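Local coordinates for protein Nrps/pks (Streptomyces albus, PDB 4OPF) that is a ketosynthase-family domain of the AT-less polyketide synthase for oxazolomycin, probably handling the growing acyl chain and perhaps non-condensing, at residues Ala286-Thr294 with Tyr314-Gly325; Leu350-Gly361 with Phe377-Pro385. All coordinates share one frame; numbering follows the deposited sequence. Where two conformers were deposited one is given.

Interaction 1. Residues Ala286-Thr294 with Tyr314-Gly325; sequences ADDVTYIET and YRDGSDTPCSLG
Arg315 reaches across to Ala286-Thr294 with its guanidinium edge. NH2 donates to Val289 O at 2.9 Å, nearly straight (164°) and close to the guanidinium plane, whereas NH1 makes a more bent bond to Ala286 O, coming from above the carbonyl plane. Within its own segment the group donates to Tyr314 O, Thr320 O and Pro321 O. Five bonds to carbonyl oxygens therefore fix its rotation, and the bend at chi2 (-56°) folds the chain back to meet them. Asp287 OD1 lies over one guanidinium face, 3.8 Å from Arg315 NE, a long salt bridge in which no N-H points at the oxygen. The same OD1 accepts from Ser318 OG at 2.7 Å on its syn side, somewhat out of the carboxylate plane, and that hydroxyl accepts from Thr320 N in an ST turn.

The Tyr314 ring takes Ile292 CD1 over one face as a CH-pi contact, 3.9 Å from the centroid, and Val289 CB packs 3.6 Å from its CE1. Beyond it the backbones pair in parallel, Tyr291 with Ser323 through Glu293 with Gly325, their strand axes 20° apart. Thr294 closes the pairing: its N and OG1 approach Gly325 O from opposite faces of the carbonyl plane.

These strands are the two arms of a right-handed beta-alpha-beta crossover through helix 300-314, which packs on Ile292 and Leu324. Strand 390-396 flanks 291-293, and Leu279 of helix 268-282 touches Tyr314.

Interaction 2. Residues Leu350-Gly361 with Phe377-Pro385; sequences LRNRAIVPFLSG and FERALTPWP
Ile355 and Thr382 form an antiparallel hydrogen-bonded pair: Ile355 N donates to Thr382 O at 2.9 Å and Thr382 N returns the bond to Ile355 O. Two further backbone bonds extend the join beyond this short two-stranded antiparallel pairing. Trp384 N makes a bent bond to Arg353 O from above its carbonyl plane, where the positive-phi Arg353 ends the helix in a Schellman motif. Farther along, Phe358 N gives a straighter bond (171°) to Glu378 O.

The apolar contacts fall into three groups. Around Ile355, the CG1-CD1 branch meets Trp384 CE3 (3.9 Å from CG1) and Pro385 CD (from CD1), and CG2 meets Glu378 CB. Trp384 also touches Leu350 CD2 through CH2, at 3.8 Å, while its NE1 bonds Pro388 O. Away from the tryptophan, Leu381 CD1 packs 4.0 Å from Ala354 CB. At the other end Phe358 and Phe377 run alongside each other in the same direction, in an offset stack with centroids 4.7 Å apart and planes at 26°. The Phe358 ring is carried to its partner with CG anti to the backbone N (chi1 176°), and Phe370 meets Phe377 as well.

Charged groups act mainly on backbone atoms. Arg379, bent at chi2, brings NH1 to Ser360 O, with that oxygen in the guanidinium plane; the bond is short and its length doubtful. In the conformer described, Glu378 OE2 uses its anti lone pair to accept from Ala380 N at 2.8 Å, and its OE1 forms a salt bridge with Arg376.

Main-chain bonds thus set the alignment of the two segments, apolar side chains fill between them, and no salt bridge links one segment to the other; the cation of Arg379 appears instead to face a carbonyl dipole.

How the interactions relate
Interaction 1 is a buried contact inside the large mixed sheet, whereas interaction 2 is partly buried and lies beside it, joining the end of helix 338-352 to the chain that follows strand 375-376. Both rest on backbone pairing, parallel in the first and antiparallel in the second. Their arginines differ: Arg315 is buried and gripped by several carbonyls, Arg379 is exposed and reaches one across its contact. The two contacts touch directly, with centres about 14 Å apart. Tyr291 CE1 packs on Ile355 CG2 at 3.8 Å, Thr290 meets Trp384 and Pro385, and Leu324 O approaches the Phe377 ring, so interaction 2 covers part of the sheet built by interaction 1.

Interaction 1. Residues Ala286-Thr294 with Tyr314-Gly325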
loop_
_atom_site.group_PDB
_atom_site.type_symbol
_atom_site.label_atom_id
_atom_site.label_comp_id
_atom_site.label_asym_id
_atom_site.label_seq_id
_atom_site.Cartn_x
_atom_site.Cartn_y
_atom_site.Cartn_z
ATOM N N ALA A 286 -12.031 -23.409 -10.842
ATOM C CA ALA A 286 -12.893 -23.184 -9.679
ATOM C C ALA A 286 -13.221 -24.450 -8.899
ATOM O O ALA A 286 -13.260 -24.433 -7.673
ATOM C CB ALA A 286 -14.196 -22.537 -10.148
ATOM N N ASP A 287 -13.523 -25.532 -9.599
ATOM C CA ASP A 287 -13.861 -26.796 -8.947
ATOM C C ASP A 287 -12.736 -27.405 -8.118
ATOM O O ASP A 287 -12.980 -28.273 -7.299
ATOM C CB ASP A 287 -14.278 -27.827 -10.009
ATOM C CG ASP A 287 -15.787 -27.809 -10.323
ATOM O OD1 ASP A 287 -16.621 -27.270 -9.583
ATOM O OD2 ASP A 287 -16.152 -28.380 -11.367
ATOM N N ASP A 288 -11.493 -26.990 -8.354
ATOM C CA ASP A 288 -10.386 -27.486 -7.585
ATOM C C ASP A 288 -10.275 -26.847 -6.220
ATOM O O ASP A 288 -9.584 -27.401 -5.367
ATOM C CB ASP A 288 -9.078 -27.318 -8.344
ATOM C CG ASP A 288 -8.986 -28.263 -9.551
ATOM O OD1 ASP A 288 -9.565 -29.341 -9.525
ATOM O OD2 ASP A 288 -8.329 -27.907 -10.513
ATOM N N VAL A 289 -10.943 -25.723 -6.005
ATOM C CA VAL A 289 -10.912 -25.064 -4.678
ATOM C C VAL A 289 -11.972 -25.775 -3.831
ATOM O O VAL A 289 -13.147 -25.710 -4.118
ATOM C CB VAL A 289 -11.173 -23.565 -4.777
ATOM C CG1 VAL A 289 -11.146 -22.891 -3.411
ATOM C CG2 VAL A 289 -10.160 -22.898 -5.707
ATOM N N THR A 290 -11.501 -26.421 -2.784
ATOM C CA THR A 290 -12.263 -27.343 -1.955
ATOM C C THR A 290 -12.857 -26.717 -0.701
ATOM O O THR A 290 -13.885 -27.198 -0.192
ATOM C CB THR A 290 -11.329 -28.488 -1.554
ATOM O OG1 THR A 290 -10.899 -29.125 -2.743
ATOM C CG2 THR A 290 -11.955 -29.512 -0.637
ATOM N N TYR A 291 -12.227 -25.672 -0.187
ATOM C CA TYR A 291 -12.657 -25.039 1.047
ATOM C C TYR A 291 -12.511 -23.526 0.925
ATOM O O TYR A 291 -11.532 -23.052 0.369
ATOM C CB TYR A 291 -11.757 -25.510 2.179
ATOM C CG TYR A 291 -12.135 -24.995 3.554
ATOM C CD1 TYR A 291 -13.055 -25.671 4.306
ATOM C CD2 TYR A 291 -11.588 -23.812 4.086
ATOM C CE1 TYR A 291 -13.428 -25.257 5.558
ATOM C CE2 TYR A 291 -11.980 -23.355 5.350
ATOM C CZ TYR A 291 -12.873 -24.094 6.087
ATOM O OH TYR A 291 -13.287 -23.739 7.360
ATOM N N ILE A 292 -13.483 -22.780 1.431
ATOM C CA ILE A 292 -13.426 -21.342 1.512
ATOM C C ILE A 292 -13.661 -20.900 2.970
ATOM O O ILE A 292 -14.697 -21.204 3.567
ATOM C CB ILE A 292 -14.491 -20.724 0.634
ATOM C CG1 ILE A 292 -14.296 -21.233 -0.810
ATOM C CG2 ILE A 292 -14.459 -19.219 0.672
ATOM C CD1 ILE A 292 -15.313 -20.709 -1.739
ATOM N N GLU A 293 -12.679 -20.201 3.518
ATOM C CA GLU A 293 -12.850 -19.397 4.712
ATOM C C GLU A 293 -13.582 -18.100 4.289
ATOM O O GLU A 293 -13.000 -17.191 3.708
ATOM C CB GLU A 293 -11.499 -19.113 5.342
ATOM C CG GLU A 293 -11.479 -18.051 6.478
ATOM C CD GLU A 293 -12.068 -18.517 7.808
ATOM O OE1 GLU A 293 -12.316 -19.766 7.929
ATOM O OE2 GLU A 293 -12.292 -17.635 8.734
ATOM N N THR A 294 -14.851 -18.024 4.640
ATOM C CA THR A 294 -15.768 -17.028 4.166
ATOM C C THR A 294 -15.562 -15.714 4.933
ATOM O O THR A 294 -14.988 -15.682 6.006
ATOM C CB THR A 294 -17.237 -17.464 4.399
ATOM O OG1 THR A 294 -17.471 -17.668 5.808
ATOM C CG2 THR A 294 -17.548 -18.743 3.670
ATOM N N TYR A 314 -17.766 -20.013 -7.957
ATOM C CA TYR A 314 -17.042 -21.272 -7.707
ATOM C C TYR A 314 -17.731 -22.539 -8.205
ATOM O O TYR A 314 -17.042 -23.527 -8.526
ATOM C CB TYR A 314 -16.749 -21.427 -6.193
ATOM C CG TYR A 314 -15.489 -20.716 -5.815
ATOM C CD1 TYR A 314 -14.305 -21.305 -6.067
ATOM C CD2 TYR A 314 -15.484 -19.477 -5.243
ATOM C CE1 TYR A 314 -13.138 -20.728 -5.723
ATOM C CE2 TYR A 314 -14.304 -18.842 -4.930
ATOM C CZ TYR A 314 -13.134 -19.480 -5.161
ATOM O OH TYR A 314 -11.898 -18.944 -4.961
ATOM N N ARG A 315 -19.056 -22.501 -8.264
ATOM C CA ARG A 315 -19.877 -23.674 -8.581
ATOM C C ARG A 315 -20.972 -23.425 -9.625
ATOM O O ARG A 315 -22.061 -23.981 -9.536
ATOM C CB ARG A 315 -20.479 -24.289 -7.302
ATOM C CG ARG A 315 -19.438 -24.919 -6.352
ATOM C CD ARG A 315 -18.576 -25.992 -7.006
ATOM N NE ARG A 315 -17.661 -26.588 -6.042
ATOM C CZ ARG A 315 -16.394 -26.210 -5.840
ATOM N NH1 ARG A 315 -15.837 -25.236 -6.512
ATOM N NH2 ARG A 315 -15.674 -26.815 -4.921
ATOM N N ASP A 316 -20.670 -22.609 -10.624
ATOM C CA ASP A 316 -21.655 -22.276 -11.641
ATOM C C ASP A 316 -21.807 -23.473 -12.555
ATOM O O ASP A 316 -20.875 -23.827 -13.230
ATOM C CB ASP A 316 -21.190 -21.039 -12.433
ATOM C CG ASP A 316 -22.273 -20.498 -13.307
ATOM O OD1 ASP A 316 -23.429 -20.962 -13.125
ATOM O OD2 ASP A 316 -21.993 -19.691 -14.230
ATOM N N GLY A 317 -22.951 -24.123 -12.518
ATOM C CA GLY A 317 -23.199 -25.342 -13.284
ATOM C C GLY A 317 -22.423 -26.553 -12.765
ATOM O O GLY A 317 -22.130 -27.462 -13.539
ATOM N N SER A 318 -22.074 -26.566 -11.469
ATOM C CA SER A 318 -21.290 -27.656 -10.906
ATOM C C SER A 318 -21.948 -28.227 -9.676
ATOM O O SER A 318 -22.566 -27.500 -8.924
ATOM C CB SER A 318 -19.895 -27.159 -10.525
ATOM O OG SER A 318 -19.175 -28.145 -9.834
ATOM N N ASP A 319 -21.756 -29.528 -9.468
ATOM C CA ASP A 319 -22.206 -30.250 -8.284
ATOM C C ASP A 319 -21.039 -30.625 -7.385
ATOM O O ASP A 319 -21.253 -31.329 -6.426
ATOM C CB ASP A 319 -22.971 -31.543 -8.703
ATOM C CG ASP A 319 -24.217 -31.241 -9.605
ATOM O OD1 ASP A 319 -25.041 -30.351 -9.244
ATOM O OD2 ASP A 319 -24.376 -31.870 -10.689
ATOM N N THR A 320 -19.806 -30.180 -7.672
ATOM C CA THR A 320 -18.683 -30.574 -6.847
ATOM C C THR A 320 -18.848 -29.965 -5.427
ATOM O O THR A 320 -19.076 -28.765 -5.320
ATOM C CB THR A 320 -17.376 -30.046 -7.475
ATOM O OG1 THR A 320 -17.180 -30.618 -8.767
ATOM C CG2 THR A 320 -16.162 -30.341 -6.631
ATOM N N PRO A 321 -18.704 -30.760 -4.349
ATOM C CA PRO A 321 -18.821 -30.167 -3.019
ATOM C C PRO A 321 -17.891 -28.964 -2.818
ATOM O O PRO A 321 -16.784 -28.891 -3.392
ATOM C CB PRO A 321 -18.401 -31.325 -2.086
ATOM C CG PRO A 321 -18.950 -32.529 -2.822
ATOM C CD PRO A 321 -18.555 -32.231 -4.255
ATOM N N CYS A 322 -18.368 -27.988 -2.065
ATOM C CA CYS A 322 -17.530 -26.867 -1.630
ATOM C C CYS A 322 -17.789 -26.625 -0.159
ATOM O O CYS A 322 -18.900 -26.306 0.216
ATOM C CB CYS A 322 -17.811 -25.593 -2.421
ATOM S SG CYS A 322 -16.579 -24.260 -2.137
ATOM N N SER A 323 -16.744 -26.786 0.650
ATOM C CA SER A 323 -16.830 -26.692 2.067
ATOM C C SER A 323 -16.542 -25.264 2.580
ATOM O O SER A 323 -15.567 -24.663 2.189
ATOM C CB SER A 323 -15.875 -27.727 2.634
ATOM O OG SER A 323 -16.057 -27.788 4.012
ATOM N N LEU A 324 -17.445 -24.702 3.370
ATOM C CA LEU A 324 -17.363 -23.323 3.846
ATOM C C LEU A 324 -17.146 -23.300 5.337
ATOM O O LEU A 324 -17.714 -24.113 6.078
ATOM C CB LEU A 324 -18.654 -22.547 3.572
ATOM C CG LEU A 324 -19.161 -22.547 2.131
ATOM C CD1 LEU A 324 -20.282 -21.552 1.955
ATOM C CD2 LEU A 324 -18.077 -22.210 1.147
ATOM N N GLY A 325 -16.361 -22.338 5.769
ATOM C CA GLY A 325 -16.109 -22.099 7.156
ATOM C C GLY A 325 -15.829 -20.644 7.556
ATOM O O GLY A 325 -15.912 -19.695 6.748
HETATM O O HOH W 1 -17.044 -24.809 -11.183
HETATM O O HOH W 2 -15.179 -29.604 -0.458
#

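Interaction 2. Residues Leu350-Gly361 with Phe377-Pro385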
loop_
_atom_site.group_PDB
_atom_site.type_symbol
_atom_site.label_atom_id
_atom_site.label_comp_id
_atom_site.label_asym_id
_atom_site.label_seq_id
_atom_site.Cartn_x
_atom_site.Cartn_y
_atom_site.Cartn_z
ATOM N N LEU A 350 -4.294 -26.818 5.256
ATOM C CA LEU A 350 -3.594 -27.354 4.068
ATOM C C LEU A 350 -2.375 -28.175 4.449
ATOM O O LEU A 350 -2.177 -29.305 3.977
ATOM C CB LEU A 350 -3.181 -26.227 3.114
ATOM C CG LEU A 350 -4.317 -25.538 2.379
ATOM C CD1 LEU A 350 -3.815 -24.220 1.786
ATOM C CD2 LEU A 350 -4.883 -26.426 1.271
ATOM N N ARG A 351 -1.606 -27.649 5.386
ATOM C CA ARG A 351 -0.464 -28.349 5.924
ATOM C C ARG A 351 -0.842 -29.654 6.627
ATOM O O ARG A 351 -0.145 -30.641 6.450
ATOM C CB ARG A 351 0.270 -27.416 6.902
ATOM C CG ARG A 351 1.649 -27.853 7.255
ATOM C CD ARG A 351 2.387 -26.765 8.032
ATOM N NE ARG A 351 2.588 -27.111 9.434
ATOM C CZ ARG A 351 2.981 -26.253 10.375
ATOM N NH1 ARG A 351 3.206 -24.972 10.101
ATOM N NH2 ARG A 351 3.123 -26.679 11.618
ATOM N N ASN A 352 -1.879 -29.654 7.476
ATOM C CA ASN A 352 -2.293 -30.883 8.154
ATOM C C ASN A 352 -3.243 -31.745 7.330
ATOM O O ASN A 352 -3.631 -32.801 7.787
ATOM C CB ASN A 352 -2.963 -30.570 9.467
ATOM C CG ASN A 352 -1.995 -29.984 10.477
ATOM O OD1 ASN A 352 -1.231 -30.719 11.031
ATOM N ND2 ASN A 352 -2.065 -28.693 10.747
ATOM N N ARG A 353 -3.640 -31.271 6.147
ATOM C CA ARG A 353 -4.610 -31.948 5.271
ATOM C C ARG A 353 -5.889 -32.316 6.013
ATOM O O ARG A 353 -6.291 -33.471 6.045
ATOM C CB ARG A 353 -3.980 -33.186 4.619
ATOM C CG ARG A 353 -2.746 -32.810 3.832
ATOM C CD ARG A 353 -1.932 -33.985 3.334
ATOM N NE ARG A 353 -0.705 -33.449 2.731
ATOM C CZ ARG A 353 0.222 -34.152 2.066
ATOM N NH1 ARG A 353 0.091 -35.468 1.891
ATOM N NH2 ARG A 353 1.292 -33.523 1.561
ATOM N N ALA A 354 -6.526 -31.336 6.609
ATOM C CA ALA A 354 -7.748 -31.591 7.305
ATOM C C ALA A 354 -8.653 -30.394 7.236
ATOM O O ALA A 354 -8.192 -29.241 7.158
ATOM C CB ALA A 354 -7.475 -31.960 8.762
ATOM N N ILE A 355 -9.941 -30.681 7.316
ATOM C CA ILE A 355 -10.947 -29.651 7.420
ATOM C C ILE A 355 -11.429 -29.613 8.850
ATOM O O ILE A 355 -11.762 -30.623 9.401
ATOM C CB ILE A 355 -12.084 -29.919 6.451
ATOM C CG1 ILE A 355 -11.476 -29.872 5.038
ATOM C CG2 ILE A 355 -13.156 -28.846 6.642
ATOM C CD1 ILE A 355 -12.464 -29.696 3.936
ATOM N N VAL A 356 -11.417 -28.424 9.445
ATOM C CA VAL A 356 -11.891 -28.236 10.785
ATOM C C VAL A 356 -13.396 -27.992 10.858
ATOM O O VAL A 356 -14.033 -27.621 9.875
ATOM C CB VAL A 356 -11.172 -27.104 11.444
ATOM C CG1 VAL A 356 -9.695 -27.355 11.379
ATOM C CG2 VAL A 356 -11.535 -25.763 10.817
ATOM N N PRO A 357 -13.971 -28.226 12.039
ATOM C CA PRO A 357 -15.410 -28.017 12.177
ATOM C C PRO A 357 -15.801 -26.559 11.999
ATOM O O PRO A 357 -15.069 -25.655 12.405
ATOM C CB PRO A 357 -15.715 -28.418 13.628
ATOM C CG PRO A 357 -14.497 -29.011 14.175
ATOM C CD PRO A 357 -13.372 -28.891 13.195
ATOM N N PHE A 358 -16.966 -26.351 11.437
ATOM C CA PHE A 358 -17.638 -25.084 11.491
ATOM C C PHE A 358 -18.639 -25.072 12.643
ATOM O O PHE A 358 -19.447 -26.000 12.792
ATOM C CB PHE A 358 -18.349 -24.840 10.186
ATOM C CG PHE A 358 -19.164 -23.595 10.168
ATOM C CD1 PHE A 358 -18.564 -22.362 10.264
ATOM C CD2 PHE A 358 -20.542 -23.656 10.075
ATOM C CE1 PHE A 358 -19.317 -21.199 10.248
ATOM C CE2 PHE A 358 -21.302 -22.498 10.030
ATOM C CZ PHE A 358 -20.689 -21.260 10.126
ATOM N N LEU A 359 -18.601 -24.014 13.452
ATOM C CA LEU A 359 -19.427 -23.941 14.656
ATOM C C LEU A 359 -20.878 -23.444 14.461
ATOM O O LEU A 359 -21.801 -24.036 14.987
ATOM C CB LEU A 359 -18.702 -23.143 15.748
ATOM C CG LEU A 359 -17.724 -23.936 16.619
ATOM C CD1 LEU A 359 -16.681 -24.653 15.775
ATOM C CD2 LEU A 359 -17.012 -23.009 17.602
ATOM N N SER A 360 -21.114 -22.401 13.693
ATOM C CA SER A 360 -22.472 -21.814 13.581
ATOM C C SER A 360 -23.362 -22.472 12.495
ATOM O O SER A 360 -23.388 -23.710 12.394
ATOM C CB SER A 360 -22.368 -20.295 13.385
ATOM O OG SER A 360 -23.630 -19.682 13.536
ATOM N N GLY A 361 -24.113 -21.664 11.706
ATOM C CA GLY A 361 -24.955 -22.145 10.572
ATOM C C GLY A 361 -26.181 -23.013 10.903
ATOM O O GLY A 361 -26.778 -23.658 10.017
ATOM N N PHE A 377 -21.255 -27.139 5.087
ATOM C CA PHE A 377 -20.534 -26.798 6.298
ATOM C C PHE A 377 -20.102 -28.077 7.033
ATOM O O PHE A 377 -20.966 -28.818 7.445
ATOM C CB PHE A 377 -21.469 -26.078 7.239
ATOM C CG PHE A 377 -21.944 -24.745 6.755
ATOM C CD1 PHE A 377 -21.053 -23.794 6.287
ATOM C CD2 PHE A 377 -23.304 -24.417 6.842
ATOM C CE1 PHE A 377 -21.505 -22.555 5.869
ATOM C CE2 PHE A 377 -23.765 -23.179 6.424
ATOM C CZ PHE A 377 -22.856 -22.254 5.933
ATOM N N GLU A 378 -18.801 -28.340 7.181
ATOM C CA GLU A 378 -18.333 -29.498 7.903
ATOM C C GLU A 378 -18.565 -29.314 9.404
ATOM O O GLU A 378 -18.308 -28.254 9.953
ATOM C CB GLU A 378 -16.848 -29.713 7.624
ATOM C CG GLU A 378 -16.277 -31.027 8.125
ATOM C CD GLU A 378 -17.210 -32.243 7.934
ATOM O OE1 GLU A 378 -17.416 -32.687 6.781
ATOM O OE2 GLU A 378 -17.708 -32.775 8.938
ATOM N N ARG A 379 -19.062 -30.333 10.060
ATOM C CA ARG A 379 -19.300 -30.265 11.476
ATOM C C ARG A 379 -18.207 -30.999 12.258
ATOM O O ARG A 379 -18.113 -30.831 13.463
ATOM C CB ARG A 379 -20.644 -30.872 11.792
ATOM C CG ARG A 379 -21.842 -30.276 11.044
ATOM C CD ARG A 379 -22.258 -28.961 11.702
ATOM N NE ARG A 379 -23.063 -28.101 10.822
ATOM C CZ ARG A 379 -23.315 -26.805 11.032
ATOM N NH1 ARG A 379 -22.832 -26.162 12.105
ATOM N NH2 ARG A 379 -24.056 -26.141 10.146
ATOM N N ALA A 380 -17.401 -31.830 11.602
ATOM C CA ALA A 380 -16.373 -32.590 12.312
ATOM C C ALA A 380 -14.980 -32.236 11.799
ATOM O O ALA A 380 -14.850 -31.660 10.743
ATOM C CB ALA A 380 -16.610 -34.064 12.118
ATOM N N LEU A 381 -13.949 -32.613 12.536
ATOM C CA LEU A 381 -12.609 -32.685 11.990
ATOM C C LEU A 381 -12.520 -33.833 10.994
ATOM O O LEU A 381 -12.661 -34.949 11.369
ATOM C CB LEU A 381 -11.600 -32.959 13.089
ATOM C CG LEU A 381 -10.115 -32.916 12.662
ATOM C CD1 LEU A 381 -9.681 -31.553 12.109
ATOM C CD2 LEU A 381 -9.249 -33.314 13.864
ATOM N N THR A 382 -12.230 -33.579 9.741
ATOM C CA THR A 382 -12.204 -34.669 8.790
ATOM C C THR A 382 -10.923 -34.592 8.002
ATOM O O THR A 382 -10.392 -33.517 7.795
ATOM C CB THR A 382 -13.365 -34.584 7.763
ATOM O OG1 THR A 382 -12.997 -33.675 6.744
ATOM C CG2 THR A 382 -14.622 -34.057 8.380
ATOM N N PRO A 383 -10.417 -35.749 7.566
ATOM C CA PRO A 383 -9.281 -35.703 6.666
ATOM C C PRO A 383 -9.702 -35.017 5.390
ATOM O O PRO A 383 -10.885 -34.904 5.093
ATOM C CB PRO A 383 -8.926 -37.199 6.448
ATOM C CG PRO A 383 -10.051 -37.987 7.029
ATOM C CD PRO A 383 -10.691 -37.119 8.058
ATOM N N TRP A 384 -8.735 -34.507 4.648
ATOM C CA TRP A 384 -9.066 -33.762 3.460
ATOM C C TRP A 384 -9.881 -34.700 2.575
ATOM O O TRP A 384 -9.575 -35.852 2.467
ATOM C CB TRP A 384 -7.797 -33.248 2.749
ATOM C CG TRP A 384 -8.026 -32.047 1.813
ATOM C CD1 TRP A 384 -8.214 -32.103 0.484
ATOM C CD2 TRP A 384 -8.102 -30.654 2.171
ATOM N NE1 TRP A 384 -8.392 -30.858 -0.011
ATOM C CE2 TRP A 384 -8.322 -29.946 1.006
ATOM C CE3 TRP A 384 -7.958 -29.948 3.363
ATOM C CZ2 TRP A 384 -8.453 -28.591 0.976
ATOM C CZ3 TRP A 384 -8.065 -28.566 3.339
ATOM C CH2 TRP A 384 -8.295 -27.908 2.139
ATOM N N PRO A 385 -10.938 -34.198 1.945
ATOM C CA PRO A 385 -11.658 -35.055 1.027
ATOM C C PRO A 385 -10.813 -35.440 -0.172
ATOM O O PRO A 385 -9.693 -35.003 -0.305
ATOM C CB PRO A 385 -12.842 -34.200 0.580
ATOM C CG PRO A 385 -12.560 -32.818 0.992
ATOM C CD PRO A 385 -11.481 -32.831 2.015
#